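Side-chain contacts in nucleotidyltransferase-like protein (Exiguobacterium sibiricum, PDB 3C18), which is of unproven function but is probably a nucleotidyltransferase or a kindred enzyme that also carries a helix-turn-helix-like domain at its C-terminal end: residues S258-D261 against F262-K266; T151-H154 against H155-H159; V44-D48 against P49-W53; H68-H71 against E72-S76; L34-F38 against D39-L43. One frame throughout, in Å; residues are numbered along the deposited sequence.

Contacts 3, 4 and 5 lie in the nucleotidyltransferase-like region and share one mixed sheet. Contacts 3 and 5 sit at the two ends of strand 40-46, their centres about 19 Å apart. Contact 4 lies at the end of the neighbouring strand 63-71 and touches both. Contacts 1 and 2 each lie within one helix, 253-265 and 146-167, in other regions. All but contact 4 reach the second subunit. Contacts 2 and 5 are mostly buried, contacts 1 and 4 partly buried, contact 3 at the surface. Contact 1 has a salt bridge and contact 2 packs histidines. Contacts 3 and 4 use side-chain acceptors for backbone N-H groups. In contact 5 a leucine packs on a type I' turn that a threonine hydroxyl ties.

Contact 1 (S258-D261 against F262-K266); sequences SLVD and FFIRK
Phe-262 lies one turn after Ser-258 on helix 253-265, in the region assigned to a helix-turn-helix domain. Each residue here meets the one four places earlier. Phe-262 N donates to Ser-258 O at 3.1 Å, from above the carbonyl plane. The ring of Phe-262 packs on Leu-131 and Val-220. Phe-263 N makes a straighter bond to Leu-259 O, at 2.9 Å. Its ring slants past that oxygen, and CE2 reaches Leu-259 CB at 3.9 Å. Ile-264 N bonds to Val-260 O. The tip atom Ile-264 CD1 rests on Val-260 CG1 at 3.9 Å, and both side chains also pack on Tyr-286.

Arg-265 folds back on Asp-261 through a bend at chi3 (-76°). Arg-265 NE gives the main bond of a salt bridge to Asp-261 OD2, at 2.9 Å. Arg-265 NH2 adds a weak bond to the same oxygen. NE meets OD2 from above the carboxylate plane, 51° out of it. Arg-31 of the second subunit also pairs with OD2, which then joins two arginines. The chain leaves the helix at the next residue. Lys-266 CG lies 3.7 Å above one face of the Phe-262 ring, toward the rim.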
# COMPACT_ATOMS: atom_id res chain seq x y z
N SER A 258 16.87 -1.79 -2.09
CA SER A 258 17.11 -2.53 -0.82
C SER A 258 17.32 -4.00 -1.01
O SER A 258 18.02 -4.65 -0.24
CB SER A 258 15.94 -2.37 0.15
OG SER A 258 15.73 -0.99 0.34
N LEU A 259 16.62 -4.56 -1.98
CA LEU A 259 16.76 -5.99 -2.28
C LEU A 259 18.15 -6.24 -2.78
O LEU A 259 18.83 -7.15 -2.33
CB LEU A 259 15.76 -6.48 -3.30
CG LEU A 259 14.31 -6.66 -2.87
CD1 LEU A 259 13.42 -7.05 -4.10
CD2 LEU A 259 14.24 -7.69 -1.78
N VAL A 260 18.59 -5.39 -3.70
CA VAL A 260 19.90 -5.56 -4.28
C VAL A 260 21.01 -5.42 -3.23
O VAL A 260 21.95 -6.19 -3.19
CB VAL A 260 20.11 -4.65 -5.50
CG1 VAL A 260 21.58 -4.52 -5.81
CG2 VAL A 260 19.35 -5.20 -6.70
N ASP A 261 20.86 -4.45 -2.36
CA ASP A 261 21.82 -4.20 -1.28
C ASP A 261 21.94 -5.43 -0.42
O ASP A 261 23.02 -5.87 0.00
CB ASP A 261 21.32 -3.08 -0.39
CG ASP A 261 22.26 -2.75 0.77
OD1 ASP A 261 23.23 -2.00 0.56
OD2 ASP A 261 21.99 -3.17 1.91
N PHE A 262 20.77 -6.00 -0.16
CA PHE A 262 20.70 -7.17 0.69
C PHE A 262 21.37 -8.36 0.04
O PHE A 262 22.19 -9.03 0.62
CB PHE A 262 19.28 -7.51 0.99
CG PHE A 262 19.14 -8.66 1.91
CD1 PHE A 262 19.36 -8.50 3.23
CD2 PHE A 262 18.78 -9.88 1.45
CE1 PHE A 262 19.21 -9.57 4.12
CE2 PHE A 262 18.63 -10.96 2.32
CZ PHE A 262 18.84 -10.80 3.65
N PHE A 263 21.02 -8.61 -1.21
CA PHE A 263 21.55 -9.76 -1.92
C PHE A 263 23.08 -9.65 -2.10
O PHE A 263 23.79 -10.64 -2.14
CB PHE A 263 20.84 -9.94 -3.24
CG PHE A 263 19.37 -10.30 -3.11
CD1 PHE A 263 18.97 -11.26 -2.24
CD2 PHE A 263 18.42 -9.73 -3.92
CE1 PHE A 263 17.65 -11.60 -2.15
CE2 PHE A 263 17.09 -10.08 -3.84
CZ PHE A 263 16.72 -11.01 -2.96
N ILE A 264 23.59 -8.43 -2.14
CA ILE A 264 25.05 -8.22 -2.29
C ILE A 264 25.69 -8.68 -1.00
O ILE A 264 26.68 -9.37 -1.00
CB ILE A 264 25.41 -6.74 -2.55
CG1 ILE A 264 25.02 -6.34 -3.99
CG2 ILE A 264 26.90 -6.53 -2.31
CD1 ILE A 264 25.14 -4.93 -4.25
N ARG A 265 25.07 -8.33 0.11
CA ARG A 265 25.64 -8.68 1.42
C ARG A 265 25.53 -10.17 1.71
O ARG A 265 26.25 -10.69 2.52
CB ARG A 265 24.96 -7.89 2.52
CG ARG A 265 25.37 -6.44 2.51
CD ARG A 265 24.73 -5.64 3.63
NE ARG A 265 23.33 -5.36 3.35
CZ ARG A 265 22.31 -5.78 4.09
NH1 ARG A 265 22.52 -6.47 5.21
NH2 ARG A 265 21.07 -5.47 3.72
N LYS A 266 24.64 -10.86 1.03
CA LYS A 266 24.45 -12.29 1.24
C LYS A 266 25.21 -13.09 0.20
O LYS A 266 25.16 -14.32 0.16
CB LYS A 266 22.97 -12.67 1.13
CG LYS A 266 22.14 -12.10 2.23
CD LYS A 266 22.67 -12.47 3.58
CE LYS A 266 22.08 -11.60 4.66
NZ LYS A 266 22.90 -11.64 5.88

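Contact 2 (T151-H154 against H155-H159); sequences THVH and HALHH
Thr-151 and His-155 touch one turn apart on helix 146-167, in the region assigned to a YgxA-like substrate binding domain. His-155 was modelled in two positions, so the details of its ring hold for one of them. In that position Thr-151 O lies over one face of the ring, 3.0 Å from His-155 CD2. The methyl Thr-151 CG2 runs alongside, pointing the same way, and meets His-155 NE2 at 3.7 Å. The first torsion of His-155 puts CG anti to the carbonyl carbon (chi1 -68°), which lays the ring back over the preceding turn. The edge of the same ring faces His-154, with CD2 3.8 Å from His-154 ND1. On another side of the helix Val-153 and Leu-157 lie side by side. Their branches Val-153 CG1 and Leu-157 CD1 are 4.2 Å apart.

The backbone of the alpha helix sets these positions. Thr-151 O accepts from His-155 N at 3.2 Å, besides facing the ring. His-152 O takes a shorter bond from Ala-156 N, at 2.8 Å. Val-153 O and His-154 O accept from Leu-157 N and His-158 N in the same way.

Thr-151 OG1 bonds to Tyr-147 O and to Tyr-191 and Trp-177 of the second subunit. His-154 stacks on His-154 of the second subunit, and His-155 meets the second subunit's His-155, so this face of the helix forms part of the dimer interface. In its own chain, His-152 reaches Arg-133 of helix 116-142, while Val-153 and Leu-157 pack on helix 185-195 and Val-153 and Ala-156 on helix 201-218.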
# COMPACT_ATOMS: atom_id res chain seq x y z
N THR A 151 5.94 -2.55 16.48
CA THR A 151 5.02 -2.40 15.36
C THR A 151 5.62 -3.00 14.09
O THR A 151 4.97 -3.75 13.39
CB THR A 151 4.58 -0.92 15.13
OG1 THR A 151 3.90 -0.44 16.29
CG2 THR A 151 3.65 -0.85 13.97
N HIS A 152 6.87 -2.67 13.81
CA HIS A 152 7.54 -3.15 12.59
C HIS A 152 7.89 -4.61 12.66
O HIS A 152 7.74 -5.34 11.70
CB HIS A 152 8.73 -2.27 12.25
CG HIS A 152 8.32 -0.89 11.86
ND1 HIS A 152 8.27 -0.47 10.54
CD2 HIS A 152 7.86 0.15 12.60
CE1 HIS A 152 7.84 0.77 10.50
NE2 HIS A 152 7.57 1.17 11.72
N VAL A 153 8.29 -5.05 13.85
CA VAL A 153 8.65 -6.45 14.01
C VAL A 153 7.42 -7.31 13.75
O VAL A 153 7.49 -8.36 13.09
CB VAL A 153 9.22 -6.76 15.38
CG1 VAL A 153 9.09 -8.23 15.66
CG2 VAL A 153 10.69 -6.32 15.41
N HIS A 154 6.29 -6.84 14.24
CA HIS A 154 5.02 -7.58 14.12
C HIS A 154 4.63 -7.66 12.65
O HIS A 154 4.28 -8.71 12.12
CB HIS A 154 3.93 -6.90 14.96
CG HIS A 154 2.58 -7.51 14.79
ND1 HIS A 154 1.76 -7.19 13.73
CD2 HIS A 154 1.91 -8.43 15.53
CE1 HIS A 154 0.65 -7.91 13.81
NE2 HIS A 154 0.71 -8.66 14.90
N HIS A 155 4.76 -6.55 11.96
CA HIS A 155 4.44 -6.50 10.54
C HIS A 155 5.37 -7.43 9.76
O HIS A 155 4.95 -8.16 8.87
CB HIS A 155 4.55 -5.08 10.00
CG HIS A 155 3.51 -4.14 10.52
ND1 HIS A 155 3.25 -2.92 9.93
CD2 HIS A 155 2.66 -4.24 11.57
CE1 HIS A 155 2.30 -2.30 10.60
NE2 HIS A 155 1.91 -3.08 11.60
N ALA A 156 6.64 -7.41 10.12
CA ALA A 156 7.62 -8.26 9.42
C ALA A 156 7.22 -9.69 9.59
O ALA A 156 7.32 -10.50 8.68
CB ALA A 156 9.05 -8.07 10.00
N LEU A 157 6.78 -10.03 10.77
CA LEU A 157 6.37 -11.43 11.04
C LEU A 157 5.17 -11.83 10.18
O LEU A 157 5.05 -12.95 9.71
CB LEU A 157 6.03 -11.63 12.51
CG LEU A 157 7.23 -11.78 13.44
CD1 LEU A 157 6.79 -11.64 14.88
CD2 LEU A 157 7.90 -13.08 13.23
N HIS A 158 4.31 -10.87 9.96
CA HIS A 158 3.11 -11.09 9.14
C HIS A 158 3.55 -11.32 7.68
O HIS A 158 3.07 -12.21 7.01
CB HIS A 158 2.15 -9.90 9.22
CG HIS A 158 0.82 -10.18 8.61
ND1 HIS A 158 0.29 -9.42 7.60
CD2 HIS A 158 -0.07 -11.17 8.85
CE1 HIS A 158 -0.88 -9.92 7.25
NE2 HIS A 158 -1.12 -10.98 8.00
N HIS A 159 4.50 -10.54 7.20
CA HIS A 159 5.00 -10.77 5.83
C HIS A 159 5.68 -12.11 5.68
O HIS A 159 5.64 -12.74 4.61
CB HIS A 159 5.94 -9.66 5.36
CG HIS A 159 5.23 -8.37 5.16
ND1 HIS A 159 4.17 -8.23 4.30
CD2 HIS A 159 5.39 -7.17 5.76
CE1 HIS A 159 3.74 -6.98 4.35
NE2 HIS A 159 4.46 -6.33 5.23

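Contact 3 (V44-D48 against P49-W53); sequences VITRD and PSVEW
Asp-48 OD1 is gripped twice by Ser-50. The hydroxyl Ser-50 OG donates to Asp-48 OD1 at 2.7 Å. The backbone Ser-50 N donates to the same oxygen at 2.8 Å, in a nearly straight bond (162°). Both donors come from the same face of the carboxylate, above its plane. A bond from the N two residues on to an aspartate oxygen defines an Asx turn. A type I beta turn from Asp-48 to Val-51 overlaps it, closed by Val-51 N to Asp-48 O at 3.0 Å. Pro-49 takes the second position of that turn, where its fixed phi of -68° fits.

The first torsion of Asp-48 holds CG anti to the backbone N (chi1 179°), which brings the carboxylate beside the carbonyl carbon, forward to Ser-50. Val-51 CG2 crosses it at about a right angle, 3.6 Å from Asp-48 OD2. Val-51 CG1 meets the methyl Thr-46 CG2 at 4.0 Å. Before the turn, Thr-46 OG1 accepts from Asp-48 N at 3.1 Å, an ST turn. With an alanine in place of Asp-48, Ser-50 N and Ser-50 OG would probably lose their shared acceptor and the serine would be set free to turn.

The loop joins strand 40-46 to strand 53-60, which are not neighbours in the sheet, and passes the end of strand 63-71. Arg-47 makes a salt bridge with Glu-72, the first residue of helix 72-81. Two donors on one oxygen of Asp-48 are consistent with an ionised carboxylate, whose charge would probably strengthen both bonds.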
# COMPACT_ATOMS: atom_id res chain seq x y z
N VAL A 44 -18.54 -6.11 -14.07
CA VAL A 44 -18.46 -5.93 -15.52
C VAL A 44 -17.01 -5.74 -15.91
O VAL A 44 -16.37 -4.82 -15.45
CB VAL A 44 -19.29 -4.66 -15.98
CG1 VAL A 44 -19.25 -4.50 -17.47
CG2 VAL A 44 -20.77 -4.76 -15.48
N ILE A 45 -16.49 -6.67 -16.71
CA ILE A 45 -15.11 -6.56 -17.22
C ILE A 45 -15.15 -6.04 -18.65
O ILE A 45 -15.85 -6.56 -19.52
CB ILE A 45 -14.31 -7.84 -17.14
CG1 ILE A 45 -14.31 -8.36 -15.69
CG2 ILE A 45 -12.83 -7.54 -17.52
CD1 ILE A 45 -15.53 -9.21 -15.34
N THR A 46 -14.35 -5.00 -18.86
CA THR A 46 -14.39 -4.22 -20.06
C THR A 46 -13.02 -3.77 -20.56
O THR A 46 -12.06 -3.64 -19.78
CB THR A 46 -15.27 -2.96 -19.77
OG1 THR A 46 -15.50 -2.24 -20.97
CG2 THR A 46 -14.63 -2.08 -18.78
N ARG A 47 -12.93 -3.54 -21.87
CA ARG A 47 -11.74 -2.99 -22.49
C ARG A 47 -11.97 -1.55 -22.86
O ARG A 47 -11.18 -0.93 -23.56
CB ARG A 47 -11.35 -3.77 -23.73
CG ARG A 47 -10.85 -5.12 -23.44
CD ARG A 47 -10.48 -5.85 -24.70
NE ARG A 47 -10.19 -7.24 -24.38
CZ ARG A 47 -10.02 -8.20 -25.28
NH1 ARG A 47 -10.11 -7.93 -26.57
NH2 ARG A 47 -9.76 -9.44 -24.88
N ASP A 48 -13.07 -1.01 -22.38
CA ASP A 48 -13.32 0.42 -22.51
C ASP A 48 -12.04 1.15 -22.06
O ASP A 48 -11.67 1.08 -20.89
CB ASP A 48 -14.51 0.85 -21.64
CG ASP A 48 -14.81 2.36 -21.72
OD1 ASP A 48 -13.96 3.16 -22.15
OD2 ASP A 48 -15.93 2.75 -21.33
N PRO A 49 -11.39 1.87 -22.98
CA PRO A 49 -10.12 2.54 -22.71
C PRO A 49 -10.23 3.69 -21.74
O PRO A 49 -9.21 4.17 -21.25
CB PRO A 49 -9.71 3.06 -24.08
CG PRO A 49 -10.98 3.17 -24.84
CD PRO A 49 -11.76 1.98 -24.39
N SER A 50 -11.45 4.10 -21.42
CA SER A 50 -11.62 5.21 -20.48
C SER A 50 -11.70 4.69 -19.08
O SER A 50 -11.68 5.44 -18.14
CB SER A 50 -12.90 6.04 -20.79
OG SER A 50 -14.09 5.30 -20.59
N VAL A 51 -11.76 3.37 -18.96
CA VAL A 51 -11.99 2.73 -17.67
C VAL A 51 -10.76 2.12 -16.99
O VAL A 51 -9.96 1.40 -17.60
CB VAL A 51 -13.07 1.62 -17.77
CG1 VAL A 51 -13.16 0.88 -16.44
CG2 VAL A 51 -14.44 2.19 -18.14
N GLU A 52 -10.63 2.42 -15.71
CA GLU A 52 -9.67 1.76 -14.86
C GLU A 52 -10.50 0.86 -13.93
O GLU A 52 -10.58 -0.37 -14.08
CB GLU A 52 -8.91 2.81 -14.06
CG GLU A 52 -7.48 2.42 -13.73
CD GLU A 52 -6.50 2.82 -14.86
OE1 GLU A 52 -6.41 4.04 -15.16
OE2 GLU A 52 -5.81 1.92 -15.42
N TRP A 53 -11.08 1.48 -12.92
CA TRP A 53 -12.08 0.82 -12.07
C TRP A 53 -13.03 1.85 -11.48
O TRP A 53 -12.61 2.87 -10.96
CB TRP A 53 -11.39 0.04 -10.96
CG TRP A 53 -12.27 -0.27 -9.80
CD1 TRP A 53 -13.29 -1.19 -9.78
CD2 TRP A 53 -12.26 0.33 -8.51
NE1 TRP A 53 -13.91 -1.19 -8.56
CE2 TRP A 53 -13.30 -0.26 -7.76
CE3 TRP A 53 -11.46 1.30 -7.91
CZ2 TRP A 53 -13.57 0.08 -6.44
CZ3 TRP A 53 -11.73 1.65 -6.61
CH2 TRP A 53 -12.76 1.02 -5.87

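Contact 4 (H68-H71 against E72-S76); sequences HLVH and EQVLS
His-71 is the N-cap of helix 72-81, and its ring accepts from the backbone of Gln-73. Gln-73 N donates to His-71 ND1 at 3.0 Å, in a nearly straight bond (165°). The N lies almost in the ring plane, at the edge. The ring reaches it because CG is anti to the backbone N (chi1 -166°). The Gln-73 side chain runs beside the ring, with CG 3.4 Å from His-71 CE1. Its amide plane stands 74° from the ring.

The contact is the corner where strand 63-71 runs straight into the helix. The two short axes are nearly perpendicular. In a lysine at this position the cap acceptor would be absent, and Gln-73 N would probably be left without its side-chain mate.

The backbone of His-71 starts the helical bonding: Leu-75 N donates to His-71 O at 3.0 Å, and Val-74 N adds a weak bond to the same oxygen. Val-70 has two conformers; in one, CG1 lies 3.9 Å from Val-74 CG1 and 4.1 Å from Leu-75 CB, so this packing is less certain. Glu-72, next to the cap, has its salt bridge with Arg-47, and Leu-75 packs on Tyr-103 and Leu-107.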
# COMPACT_ATOMS: atom_id res chain seq x y z
N HIS A 68 -19.58 -2.95 -10.23
CA HIS A 68 -18.14 -2.74 -10.38
C HIS A 68 -17.73 -2.89 -11.85
O HIS A 68 -17.91 -3.92 -12.45
CB HIS A 68 -17.34 -3.67 -9.48
CG HIS A 68 -17.38 -3.27 -8.03
ND1 HIS A 68 -16.25 -2.92 -7.32
CD2 HIS A 68 -18.42 -3.11 -7.17
CE1 HIS A 68 -16.59 -2.60 -6.08
NE2 HIS A 68 -17.91 -2.70 -5.97
N LEU A 69 -17.23 -1.79 -12.39
CA LEU A 69 -16.76 -1.69 -13.77
C LEU A 69 -15.25 -1.64 -13.69
O LEU A 69 -14.69 -0.71 -13.11
CB LEU A 69 -17.30 -0.41 -14.44
CG LEU A 69 -17.07 -0.30 -15.96
CD1 LEU A 69 -17.72 -1.44 -16.71
CD2 LEU A 69 -17.58 1.03 -16.48
N VAL A 70 -14.60 -2.68 -14.23
CA VAL A 70 -13.15 -2.83 -14.16
C VAL A 70 -12.54 -3.15 -15.51
O VAL A 70 -13.08 -3.95 -16.24
CB VAL A 70 -12.77 -3.96 -13.21
CG1 VAL A 70 -11.26 -4.06 -13.06
CG2 VAL A 70 -13.43 -3.72 -11.85
N HIS A 71 -11.42 -2.53 -15.80
CA HIS A 71 -10.72 -2.83 -17.07
C HIS A 71 -10.05 -4.18 -16.96
O HIS A 71 -9.51 -4.53 -15.91
CB HIS A 71 -9.67 -1.76 -17.39
CG HIS A 71 -9.17 -1.81 -18.79
ND1 HIS A 71 -8.32 -2.80 -19.24
CD2 HIS A 71 -9.45 -1.04 -19.87
CE1 HIS A 71 -8.07 -2.62 -20.52
NE2 HIS A 71 -8.72 -1.54 -20.92
N GLU A 72 -10.09 -4.93 -18.05
CA GLU A 72 -9.53 -6.28 -18.11
C GLU A 72 -8.08 -6.36 -17.64
O GLU A 72 -7.68 -7.36 -17.08
CB GLU A 72 -9.62 -6.83 -19.54
CG GLU A 72 -9.12 -8.25 -19.67
CD GLU A 72 -9.25 -8.80 -21.08
OE1 GLU A 72 -9.89 -8.15 -21.91
OE2 GLU A 72 -8.71 -9.90 -21.36
N GLN A 73 -7.35 -5.27 -17.80
CA GLN A 73 -5.90 -5.23 -17.50
C GLN A 73 -5.68 -4.89 -16.07
O GLN A 73 -4.67 -5.24 -15.47
CB GLN A 73 -5.18 -4.20 -18.38
CG GLN A 73 -5.28 -4.53 -19.88
CD GLN A 73 -4.47 -3.59 -20.77
OE1 GLN A 73 -3.81 -2.66 -20.29
NE2 GLN A 73 -4.55 -3.81 -22.09
N VAL A 74 -6.66 -4.19 -15.51
CA VAL A 74 -6.62 -3.87 -14.08
C VAL A 74 -6.95 -5.12 -13.26
O VAL A 74 -6.32 -5.39 -12.23
CB VAL A 74 -7.58 -2.73 -13.75
CG1 VAL A 74 -7.72 -2.55 -12.25
CG2 VAL A 74 -7.09 -1.43 -14.41
N LEU A 75 -7.92 -5.88 -13.72
CA LEU A 75 -8.33 -7.11 -13.05
C LEU A 75 -7.19 -8.12 -13.13
O LEU A 75 -6.86 -8.85 -12.19
CB LEU A 75 -9.58 -7.72 -13.71
CG LEU A 75 -10.08 -9.02 -13.06
CD1 LEU A 75 -10.33 -8.81 -11.56
CD2 LEU A 75 -11.30 -9.59 -13.78
N SER A 76 -6.60 -8.18 -14.31
CA SER A 76 -5.56 -9.18 -14.61
C SER A 76 -4.43 -9.00 -13.62
O SER A 76 -3.96 -9.92 -12.98
CB SER A 76 -5.07 -8.98 -16.06
OG SER A 76 -3.90 -9.71 -16.32

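Contact 5 (L34-F38 against D39-L43); sequences LTDQF and DVLLL
Leu-34 touches Leu-41 through its backbone: Leu-34 O lies 3.7 Å from Leu-41 CD1. Thr-35 comes next and packs on Leu-41 through its CA and methyl. Its CA is 3.8 Å from Leu-41 CD1, and its methyl CG2 is 4.0 Å from Leu-41 CB. The two side chains are set at a slant. Leu-41 CG is anti to the backbone N (chi1 -171°), which brings CD1 against Leu-34 O and Thr-35 CA.

A type I' beta turn runs from Thr-35 to Phe-38. Phe-38 N closes it by donating to Thr-35 O at 3.0 Å. The hydroxyl Thr-35 OG1 adds a second tie, to Phe-38 O, at 2.9 Å. It reaches that oxygen from above the carbonyl plane.

Asp-36 and Gln-37 fill the middle of the turn, with the positive phi angles this type requires. Asp-36 CG approaches Leu-41 CD1 at 4.2 Å. Its carboxylate is held elsewhere, by a salt bridge to Arg-86 and by bonds to Ser-66 OG and His-68 NE2. The backbone Gln-37 O accepts from a water that also gives a weak bond to Asp-39 OD1. At Phe-38 the ring packs on His-57 of its own chain and Tyr-286 of the second subunit.

Asp-39 OD2 bonds to Arg-64 N, tying the start of strand 40-46 to strand 63-71, its parallel neighbour. Strand 19-26 lies antiparallel on the other side, and Trp-90 of helix 85-93 covers Leu-41.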
# COMPACT_ATOMS: atom_id res chain seq x y z
N LEU A 34 -19.17 -8.54 0.97
CA LEU A 34 -18.84 -9.15 -0.33
C LEU A 34 -19.56 -8.44 -1.48
O LEU A 34 -19.08 -8.40 -2.63
CB LEU A 34 -19.24 -10.63 -0.36
CG LEU A 34 -18.84 -11.38 -1.64
CD1 LEU A 34 -17.30 -11.59 -1.67
CD2 LEU A 34 -19.57 -12.71 -1.81
N THR A 35 -20.72 -7.89 -1.15
CA THR A 35 -21.59 -7.29 -2.15
C THR A 35 -21.90 -5.84 -1.81
O THR A 35 -22.94 -5.31 -2.19
CB THR A 35 -22.91 -8.09 -2.34
OG1 THR A 35 -23.57 -8.22 -1.09
CG2 THR A 35 -22.63 -9.46 -2.86
N ASP A 36 -20.95 -5.22 -1.11
CA ASP A 36 -21.02 -3.81 -0.77
C ASP A 36 -22.23 -3.45 0.07
O ASP A 36 -22.72 -2.32 0.00
CB ASP A 36 -21.06 -2.97 -2.04
CG ASP A 36 -19.68 -2.75 -2.66
OD1 ASP A 36 -18.71 -3.21 -2.07
OD2 ASP A 36 -19.59 -2.07 -3.71
N GLN A 37 -22.72 -4.41 0.83
CA GLN A 37 -23.90 -4.19 1.74
C GLN A 37 -25.17 -3.99 0.93
O GLN A 37 -26.18 -3.43 1.41
CB GLN A 37 -23.69 -3.02 2.69
CG GLN A 37 -22.72 -3.35 3.84
CD GLN A 37 -21.27 -3.13 3.46
OE1 GLN A 37 -20.95 -2.23 2.69
NE2 GLN A 37 -20.38 -3.96 3.99
N PHE A 38 -25.07 -4.45 -0.32
CA PHE A 38 -26.20 -4.50 -1.26
C PHE A 38 -26.62 -5.95 -1.47
O PHE A 38 -26.06 -6.85 -0.87
CB PHE A 38 -25.84 -3.83 -2.60
CG PHE A 38 -26.01 -2.34 -2.58
CD1 PHE A 38 -26.23 -1.67 -1.40
CD2 PHE A 38 -25.96 -1.62 -3.73
CE1 PHE A 38 -26.40 -0.31 -1.38
CE2 PHE A 38 -26.12 -0.26 -3.71
CZ PHE A 38 -26.33 0.40 -2.53
N ASP A 39 -27.59 -6.14 -2.37
CA ASP A 39 -28.26 -7.44 -2.56
C ASP A 39 -27.59 -8.27 -3.63
O ASP A 39 -27.55 -9.50 -3.56
CB ASP A 39 -29.73 -7.24 -2.98
CG ASP A 39 -30.55 -6.49 -1.94
OD1 ASP A 39 -30.42 -6.84 -0.76
OD2 ASP A 39 -31.31 -5.57 -2.30
N VAL A 40 -27.13 -7.58 -4.66
CA VAL A 40 -26.44 -8.21 -5.78
C VAL A 40 -25.31 -7.32 -6.22
O VAL A 40 -25.46 -6.11 -6.31
CB VAL A 40 -27.37 -8.48 -6.99
CG1 VAL A 40 -26.57 -8.98 -8.18
CG2 VAL A 40 -28.43 -9.50 -6.60
N LEU A 41 -24.16 -7.93 -6.46
CA LEU A 41 -23.01 -7.21 -7.00
C LEU A 41 -22.78 -7.71 -8.41
O LEU A 41 -22.74 -8.90 -8.68
CB LEU A 41 -21.76 -7.39 -6.13
CG LEU A 41 -20.57 -6.47 -6.51
CD1 LEU A 41 -19.88 -5.94 -5.31
CD2 LEU A 41 -19.59 -7.14 -7.43
N LEU A 42 -22.71 -6.78 -9.33
CA LEU A 42 -22.41 -7.10 -10.70
C LEU A 42 -21.01 -6.64 -11.00
O LEU A 42 -20.63 -5.52 -10.70
CB LEU A 42 -23.37 -6.36 -11.64
CG LEU A 42 -24.81 -6.82 -11.74
CD1 LEU A 42 -25.61 -5.80 -12.56
CD2 LEU A 42 -24.90 -8.21 -12.35
N LEU A 43 -20.25 -7.52 -11.61
CA LEU A 43 -18.88 -7.23 -12.02
C LEU A 43 -18.81 -7.27 -13.51
O LEU A 43 -19.00 -8.31 -14.14
CB LEU A 43 -17.89 -8.23 -11.41
CG LEU A 43 -16.45 -8.14 -11.94
CD1 LEU A 43 -15.76 -6.86 -11.43
CD2 LEU A 43 -15.66 -9.40 -11.56
O HOH W 1 -29.06 -4.59 0.51